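Local coordinates for protein uroporphyrinogen III cosynthase (HemD) (Helicobacter pylori, PDB 3P9Z) that probably catalyses the cyclization of the linear tetrapyrrole hydroxymethylbilane to uroporphyrinogen III, a step in porphyrin and heme biosynthesis, at residues A[8-13]-A[165-170]; A[22-27]-A[170-175]; A[40-45]-A[111-116]. One frame throughout, in Å; residues are numbered along the deposited sequence. Where two conformers were deposited one is given.

Interaction 1 of 3, residues A[8-13]-A[165-170]; sequences VWVHSQ and LIFTAI
I166 lies beside W9 on adjacent parallel strands of the mixed beta sheet, in the alpha/beta domain of the HemD fold that carries both chain ends. The strands run at 24° to each other with V8, W9 and V10 level with L165, I166 and F167. CG1 of I166 is anti to its carbonyl carbon (chi1 -58°), and beyond it CD1 sits squarely over the six-membered ring of W9, 3.7 Å from the ring centre, as a CH-pi contact. CG2, the other branch, meets CE3 and CZ3 of the indole. Y18 adds a second ring to W9, while C217 and A221 of helix 214-223 touch I166, so helix 214-223 packs on this side of the sheet. V8, V10, L165 and F167 point to the reverse side. There V10 approaches the F167 ring obliquely, its CB 3.7 Å from CD1, with both methyls close to CD1 or CE1; CD2 of L165 reaches V8 CB. Helix 170-179 covers this side, F176 standing edge-to-face to F167. Between the strands, I166 N donates to V8 O at 2.8 Å, nearly straight, and V10 N to I166 O; the next bond, T168 N to V10 O, is weak. Just past the strand ends H11 and T168 cross at about a right angle. H11 has CG anti to the backbone N (chi1 178°), and its imidazole offers an edge to the threonine. T168 OG1 lies near the ring plane, hydrogen-bonded to H11 ND1 at 2.7 Å.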
# COMPACT_ATOMS: atom_id res chain seq x y z
N VAL A 8 -2.34 2.58 19.59
CA VAL A 8 -2.98 1.66 18.65
C VAL A 8 -2.58 1.95 17.19
O VAL A 8 -2.71 3.08 16.71
CB VAL A 8 -4.52 1.70 18.79
CG1 VAL A 8 -5.20 0.62 17.95
CG2 VAL A 8 -4.93 1.54 20.24
N TRP A 9 -2.10 0.92 16.49
CA TRP A 9 -1.76 1.02 15.08
C TRP A 9 -3.00 0.71 14.24
O TRP A 9 -3.70 -0.28 14.48
CB TRP A 9 -0.66 0.01 14.73
CG TRP A 9 0.65 0.22 15.43
CD1 TRP A 9 1.02 -0.27 16.64
CD2 TRP A 9 1.77 0.98 14.95
NE1 TRP A 9 2.31 0.12 16.95
CE2 TRP A 9 2.79 0.90 15.92
CE3 TRP A 9 2.01 1.71 13.77
CZ2 TRP A 9 4.03 1.52 15.77
CZ3 TRP A 9 3.26 2.32 13.61
CH2 TRP A 9 4.25 2.23 14.61
N VAL A 10 -3.26 1.57 13.26
CA VAL A 10 -4.31 1.36 12.28
C VAL A 10 -3.55 1.22 10.97
O VAL A 10 -3.11 2.21 10.38
CB VAL A 10 -5.32 2.54 12.24
CG1 VAL A 10 -6.51 2.21 11.34
CG2 VAL A 10 -5.81 2.91 13.66
N HIS A 11 -3.37 -0.03 10.54
CA HIS A 11 -2.31 -0.39 9.61
C HIS A 11 -2.64 -1.77 8.99
O HIS A 11 -3.65 -2.40 9.31
CB HIS A 11 -0.99 -0.40 10.40
CG HIS A 11 0.22 -0.79 9.61
ND1 HIS A 11 0.56 -0.19 8.42
CD2 HIS A 11 1.17 -1.72 9.85
CE1 HIS A 11 1.68 -0.73 7.96
NE2 HIS A 11 2.06 -1.67 8.80
N SER A 12 -1.79 -2.24 8.09
CA SER A 12 -2.09 -3.49 7.35
C SER A 12 -1.51 -4.75 8.00
O SER A 12 -1.87 -5.87 7.61
CB SER A 12 -1.57 -3.37 5.92
OG SER A 12 -0.22 -2.94 5.96
N GLN A 13 -0.65 -4.57 8.99
CA GLN A 13 0.06 -5.68 9.62
C GLN A 13 0.21 -5.44 11.10
O GLN A 13 0.36 -4.30 11.54
CB GLN A 13 1.44 -5.83 9.00
CG GLN A 13 1.51 -6.93 7.92
CD GLN A 13 2.27 -6.45 6.69
OE1 GLN A 13 1.66 -6.05 5.70
NE2 GLN A 13 3.60 -6.47 6.76
N LEU A 165 -3.93 6.91 18.21
CA LEU A 165 -4.16 6.10 17.02
C LEU A 165 -3.22 6.49 15.88
O LEU A 165 -3.22 7.66 15.43
CB LEU A 165 -5.61 6.22 16.55
CG LEU A 165 -6.69 6.15 17.62
CD1 LEU A 165 -8.03 6.51 17.03
CD2 LEU A 165 -6.72 4.77 18.26
N ILE A 166 -2.44 5.52 15.41
CA ILE A 166 -1.48 5.73 14.32
C ILE A 166 -2.06 5.30 12.98
O ILE A 166 -2.27 4.09 12.73
CB ILE A 166 -0.12 4.99 14.58
CG1 ILE A 166 0.51 5.45 15.90
CG2 ILE A 166 0.84 5.21 13.41
CD1 ILE A 166 1.72 4.66 16.38
N PHE A 167 -2.32 6.28 12.11
CA PHE A 167 -2.82 5.98 10.77
C PHE A 167 -1.70 5.97 9.75
O PHE A 167 -1.01 6.99 9.57
CB PHE A 167 -3.92 6.98 10.37
CG PHE A 167 -5.11 6.97 11.31
CD1 PHE A 167 -6.13 6.02 11.15
CD2 PHE A 167 -5.21 7.90 12.34
CE1 PHE A 167 -7.24 6.00 12.03
CE2 PHE A 167 -6.32 7.90 13.21
CZ PHE A 167 -7.34 6.93 13.06
N THR A 168 -1.52 4.84 9.07
CA THR A 168 -0.37 4.64 8.19
C THR A 168 -0.69 4.84 6.71
O THR A 168 0.21 4.76 5.89
CB THR A 168 0.27 3.25 8.40
OG1 THR A 168 -0.68 2.23 8.04
CG2 THR A 168 0.67 3.06 9.86
N ALA A 169 -1.96 5.09 6.39
CA ALA A 169 -2.41 5.36 5.02
C ALA A 169 -3.84 5.89 5.08
O ALA A 169 -4.51 5.72 6.10
CB ALA A 169 -2.35 4.09 4.16
N ILE A 170 -4.29 6.53 4.01
CA ILE A 170 -5.66 7.01 3.90
C ILE A 170 -6.68 5.87 4.04
O ILE A 170 -7.69 6.01 4.74
CB ILE A 170 -5.91 7.79 2.57
CG1 ILE A 170 -5.16 9.12 2.57
CG2 ILE A 170 -7.44 8.00 2.31
CD1 ILE A 170 -5.14 9.84 1.22

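Interaction 2 of 3, residues A[22-27]-A[170-175]; sequences ILNEFC and ISHAKA
L23 and N24 of strand 19-28 meet A175 and H172 on one flank of helix 170-179, a strand-against-helix packing at the edge of the HemD alpha/beta domain, where the long strand starts toward the other domain. Strand 24-27 and helix 170-175 run at 124° to each other, their axes 10.0 Å apart at the closest, a separation bridged by side chains. L23 and A175 both send CB toward the opposite segment, and these two carbons meet at 3.7 Å. The leucine has CG anti to its carbonyl carbon; farther out, CD1 comes to 3.8 Å from the backbone C of A175, so the leucine packs on both the methyl and the main chain of that helical residue. N24 also points at the helix. Its carboxamide end lies among the S171 carbonyl, the A175 methyl and the H172 imidazole, with the amide and ring planes 49° apart. S171 O already accepts the helical bond from A175 N, at 2.9 Å. Beyond the two segments, N144 of strand 135-146 touches both N24 and S171, and L146 touches A175, so the neighbouring antiparallel strand shares this surface. On the helix itself, S171 has OG between its backbone N and carbonyl carbon (chi1 63°), and this oxygen stands over the centre of the H172 ring, 3.8 Å above its plane.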
# COMPACT_ATOMS: atom_id res chain seq x y z
N ILE A 22 -6.57 -3.99 11.94
CA ILE A 22 -6.39 -4.32 10.52
C ILE A 22 -7.78 -4.38 9.93
O ILE A 22 -8.48 -5.41 10.00
CB ILE A 22 -5.62 -5.66 10.31
CG1 ILE A 22 -4.25 -5.62 11.01
CG2 ILE A 22 -5.48 -6.01 8.77
CD1 ILE A 22 -3.59 -7.02 11.18
N LEU A 23 -8.20 -3.26 9.35
CA LEU A 23 -9.59 -3.10 8.93
C LEU A 23 -9.82 -3.30 7.44
O LEU A 23 -10.96 -3.29 6.98
CB LEU A 23 -10.08 -1.73 9.34
CG LEU A 23 -9.88 -1.36 10.81
CD1 LEU A 23 -10.30 0.08 11.01
CD2 LEU A 23 -10.68 -2.29 11.70
N ASN A 24 -8.73 -3.42 6.69
CA ASN A 24 -8.79 -3.58 5.24
C ASN A 24 -8.21 -4.94 4.90
O ASN A 24 -7.50 -5.52 5.72
CB ASN A 24 -7.96 -2.50 4.56
CG ASN A 24 -8.53 -1.13 4.77
OD1 ASN A 24 -7.97 -0.31 5.51
ND2 ASN A 24 -9.68 -0.88 4.17
N GLU A 25 -8.50 -5.42 3.70
CA GLU A 25 -7.92 -6.66 3.22
C GLU A 25 -7.68 -6.59 1.71
O GLU A 25 -8.35 -5.85 1.00
CB GLU A 25 -8.77 -7.89 3.62
CG GLU A 25 -10.12 -7.99 2.93
CD GLU A 25 -11.08 -8.98 3.60
OE1 GLU A 25 -10.61 -9.90 4.31
OE2 GLU A 25 -12.32 -8.84 3.41
N PHE A 26 -6.70 -7.33 1.25
CA PHE A 26 -6.33 -7.35 -0.15
C PHE A 26 -7.03 -8.47 -0.86
O PHE A 26 -7.10 -9.58 -0.37
CB PHE A 26 -4.81 -7.42 -0.32
CG PHE A 26 -4.12 -6.15 0.05
CD1 PHE A 26 -4.15 -5.06 -0.80
CD2 PHE A 26 -3.49 -6.02 1.29
CE1 PHE A 26 -3.54 -3.85 -0.44
CE2 PHE A 26 -2.88 -4.82 1.65
CZ PHE A 26 -2.90 -3.74 0.78
N CYS A 27 -7.62 -8.13 -1.99
CA CYS A 27 -8.26 -9.13 -2.82
C CYS A 27 -7.48 -9.26 -4.13
O CYS A 27 -7.09 -8.28 -4.75
CB CYS A 27 -9.74 -8.79 -3.04
SG CYS A 27 -10.68 -8.69 -1.47
N ILE A 170 -4.29 6.53 4.01
CA ILE A 170 -5.66 7.01 3.90
C ILE A 170 -6.68 5.87 4.04
O ILE A 170 -7.69 6.01 4.74
CB ILE A 170 -5.91 7.79 2.57
CG1 ILE A 170 -5.16 9.12 2.57
CG2 ILE A 170 -7.44 8.00 2.31
CD1 ILE A 170 -5.14 9.84 1.22
N SER A 171 -6.44 4.75 3.37
CA SER A 171 -7.38 3.63 3.40
C SER A 171 -7.70 3.23 4.86
O SER A 171 -8.85 2.92 5.20
CB SER A 171 -6.80 2.43 2.65
OG SER A 171 -5.61 1.98 3.30
N HIS A 172 -6.68 3.27 5.71
CA HIS A 172 -6.83 2.94 7.12
C HIS A 172 -7.65 3.95 7.93
O HIS A 172 -8.48 3.57 8.75
CB HIS A 172 -5.45 2.72 7.74
CG HIS A 172 -4.72 1.57 7.13
ND1 HIS A 172 -3.42 1.66 6.69
CD2 HIS A 172 -5.13 0.31 6.85
CE1 HIS A 172 -3.05 0.50 6.17
NE2 HIS A 172 -4.07 -0.33 6.27
N ALA A 173 -7.41 5.24 7.68
CA ALA A 173 -8.23 6.30 8.24
C ALA A 173 -9.69 6.16 7.81
O ALA A 173 -10.60 6.21 8.63
CB ALA A 173 -7.68 7.67 7.84
N LYS A 174 -9.90 5.97 6.51
CA LYS A 174 -11.23 5.79 5.95
C LYS A 174 -11.97 4.62 6.61
O LYS A 174 -13.12 4.76 7.03
CB LYS A 174 -11.12 5.59 4.42
CG LYS A 174 -12.45 5.62 3.69
CD LYS A 174 -12.24 5.76 2.18
CE LYS A 174 -13.58 5.73 1.44
NZ LYS A 174 -14.13 4.33 1.30
N ALA A 175 -11.31 3.47 6.70
CA ALA A 175 -11.91 2.27 7.28
C ALA A 175 -12.21 2.49 8.77
O ALA A 175 -13.25 2.06 9.27
CB ALA A 175 -10.99 1.08 7.10

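Interaction 3 of 3, residues A[40-45]-A[111-116]; sequences ALIFTS and KSVLYL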
# COMPACT_ATOMS: atom_id res chain seq x y z
N ALA A 40 8.94 -5.07 -20.51
CA ALA A 40 9.12 -4.41 -19.23
C ALA A 40 7.86 -4.51 -18.39
O ALA A 40 6.75 -4.33 -18.90
CB ALA A 40 9.50 -2.92 -19.42
N LEU A 41 8.05 -4.76 -17.11
CA LEU A 41 6.95 -4.70 -16.16
C LEU A 41 7.21 -3.53 -15.21
O LEU A 41 8.36 -3.19 -14.93
CB LEU A 41 6.86 -5.97 -15.33
CG LEU A 41 6.85 -7.36 -16.00
CD1 LEU A 41 6.93 -8.40 -14.90
CD2 LEU A 41 5.61 -7.60 -16.90
N ILE A 42 6.14 -2.94 -14.70
CA ILE A 42 6.30 -1.95 -13.66
C ILE A 42 5.32 -2.18 -12.51
O ILE A 42 4.15 -2.52 -12.73
CB ILE A 42 6.31 -0.50 -14.23
CG1 ILE A 42 6.63 0.52 -13.12
CG2 ILE A 42 5.01 -0.16 -14.98
CD1 ILE A 42 7.10 1.82 -13.66
N PHE A 43 5.83 -2.01 -11.30
CA PHE A 43 5.10 -2.18 -10.06
C PHE A 43 5.27 -0.93 -9.20
O PHE A 43 6.35 -0.32 -9.20
CB PHE A 43 5.66 -3.37 -9.26
CG PHE A 43 5.56 -4.70 -9.98
CD1 PHE A 43 6.51 -5.07 -10.94
CD2 PHE A 43 4.53 -5.58 -9.68
CE1 PHE A 43 6.43 -6.31 -11.60
CE2 PHE A 43 4.43 -6.83 -10.33
CZ PHE A 43 5.38 -7.19 -11.29
N THR A 44 4.21 -0.54 -8.50
CA THR A 44 4.28 0.53 -7.50
C THR A 44 4.09 -0.03 -6.09
O THR A 44 4.42 0.63 -5.13
CB THR A 44 3.19 1.58 -7.72
OG1 THR A 44 1.92 0.93 -7.73
CG2 THR A 44 3.38 2.31 -9.02
N SER A 45 3.56 -1.25 -5.97
CA SER A 45 3.31 -1.86 -4.65
C SER A 45 3.79 -3.31 -4.58
O SER A 45 3.69 -4.06 -5.56
CB SER A 45 1.82 -1.81 -4.32
OG SER A 45 1.52 -2.64 -3.20
N LYS A 111 10.06 1.01 -24.83
CA LYS A 111 9.68 -0.30 -24.29
C LYS A 111 8.16 -0.54 -24.35
O LYS A 111 7.40 0.42 -24.31
CB LYS A 111 10.14 -0.45 -22.84
CG LYS A 111 11.64 -0.28 -22.57
CD LYS A 111 12.49 -1.34 -23.22
CE LYS A 111 13.97 -1.15 -22.85
NZ LYS A 111 14.41 -2.23 -21.95
N SER A 112 7.74 -1.81 -24.42
CA SER A 112 6.34 -2.20 -24.20
C SER A 112 6.16 -2.61 -22.75
O SER A 112 6.64 -3.67 -22.33
CB SER A 112 5.96 -3.38 -25.08
OG SER A 112 5.76 -2.95 -26.41
N VAL A 113 5.45 -1.77 -21.99
CA VAL A 113 5.37 -1.88 -20.53
C VAL A 113 4.01 -2.41 -20.03
O VAL A 113 2.94 -2.00 -20.51
CB VAL A 113 5.64 -0.50 -19.87
CG1 VAL A 113 5.62 -0.62 -18.34
CG2 VAL A 113 6.97 0.11 -20.35
N LEU A 114 4.08 -3.33 -19.08
CA LEU A 114 2.89 -3.83 -18.44
C LEU A 114 2.93 -3.38 -16.99
O LEU A 114 3.83 -3.75 -16.24
CB LEU A 114 2.84 -5.36 -18.50
CG LEU A 114 1.63 -6.02 -17.81
CD1 LEU A 114 0.26 -5.52 -18.38
CD2 LEU A 114 1.74 -7.51 -17.97
N TYR A 115 1.95 -2.56 -16.63
CA TYR A 115 1.81 -2.06 -15.27
C TYR A 115 0.86 -2.96 -14.47
O TYR A 115 -0.33 -3.00 -14.75
CB TYR A 115 1.28 -0.62 -15.32
CG TYR A 115 1.00 0.03 -13.99
CD1 TYR A 115 1.77 -0.27 -12.86
CD2 TYR A 115 0.00 0.99 -13.88
CE1 TYR A 115 1.51 0.36 -11.63
CE2 TYR A 115 -0.25 1.63 -12.66
CZ TYR A 115 0.50 1.32 -11.55
OH TYR A 115 0.22 1.96 -10.35
N LEU A 116 1.39 -3.65 -13.47
CA LEU A 116 0.56 -4.50 -12.61
C LEU A 116 0.12 -3.67 -11.42
O LEU A 116 0.95 -3.26 -10.59
CB LEU A 116 1.30 -5.80 -12.23
CG LEU A 116 1.71 -6.46 -13.57
CD1 LEU A 116 3.05 -7.16 -13.58
CD2 LEU A 116 0.64 -7.36 -14.22
O HOH W 1 1.83 -2.07 -8.44
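I42 and V113 meet through a tight pair of methyls, I42 CG2 and V113 CG1, only 3.4 Å apart. I42 CG2 lies between its own backbone N and carbonyl carbon, and it also packs on CB of Y115. On the reverse side L41 CD2 touches L114 CB, and the F43 ring lies alongside L116, its CZ 3.3 Å from CD1. The main chains hold these groups level: A40 O accepts from L114 N, I42 N donates to L114 O, and I42 O takes L116 N at 3.1 Å nearly along the C=O axis. These are parallel strands, inclined by 29°, in the sheet of the HemD domain remote from the chain ends; strand 112-118 has strand 135-146 on its other flank. Y115 has CG anti to the backbone N (chi1 177°). Its ring edge receives I42 O in plane, 3.3 Å from CD1, and T44 OG1 lies in the same plane, 3.3 Å from the phenol OH. Both hydroxyls hydrogen-bond a malonate ion, probably from the crystallisation liquor, which may mark a polar pocket at the C-terminal end of strand 40-43. A water joins the strands there, accepting from T44 N and donating to L116 O at 2.6 Å. Farther out, helix 46-55 covers F43 with A48, V49 and L52, the last also touching L116. L125 of helix 125-131 packs on I42, T44 and Y115. S45 is the N-cap of helix 46-55, its OG hydrogen-bonded to N47 N.

How the interactions relate
From the N terminus, strand 7-10 pairs with strand 164-167, some 150 residues later, closing interaction 1. Strand 19-28 is next in the chain and leads out of the first domain; strand 40-43 then pairs with 112-118 in the second, making interaction 3 a shorter loop wholly within those of interactions 1 and 2. Strand 135-146 brings the chain back. Helix 170-179, directly after strand 164-167, returns to strand 19-28 and closes interaction 2. Interactions 1 and 2 cross in sequence, share I170 and touch, H172 packing against H11 and S12. Interaction 3 lies on the opposite side of the chain's centre, about 28 Å from interaction 1, centre to centre, with strands 19-28 and 135-146 connecting the domains.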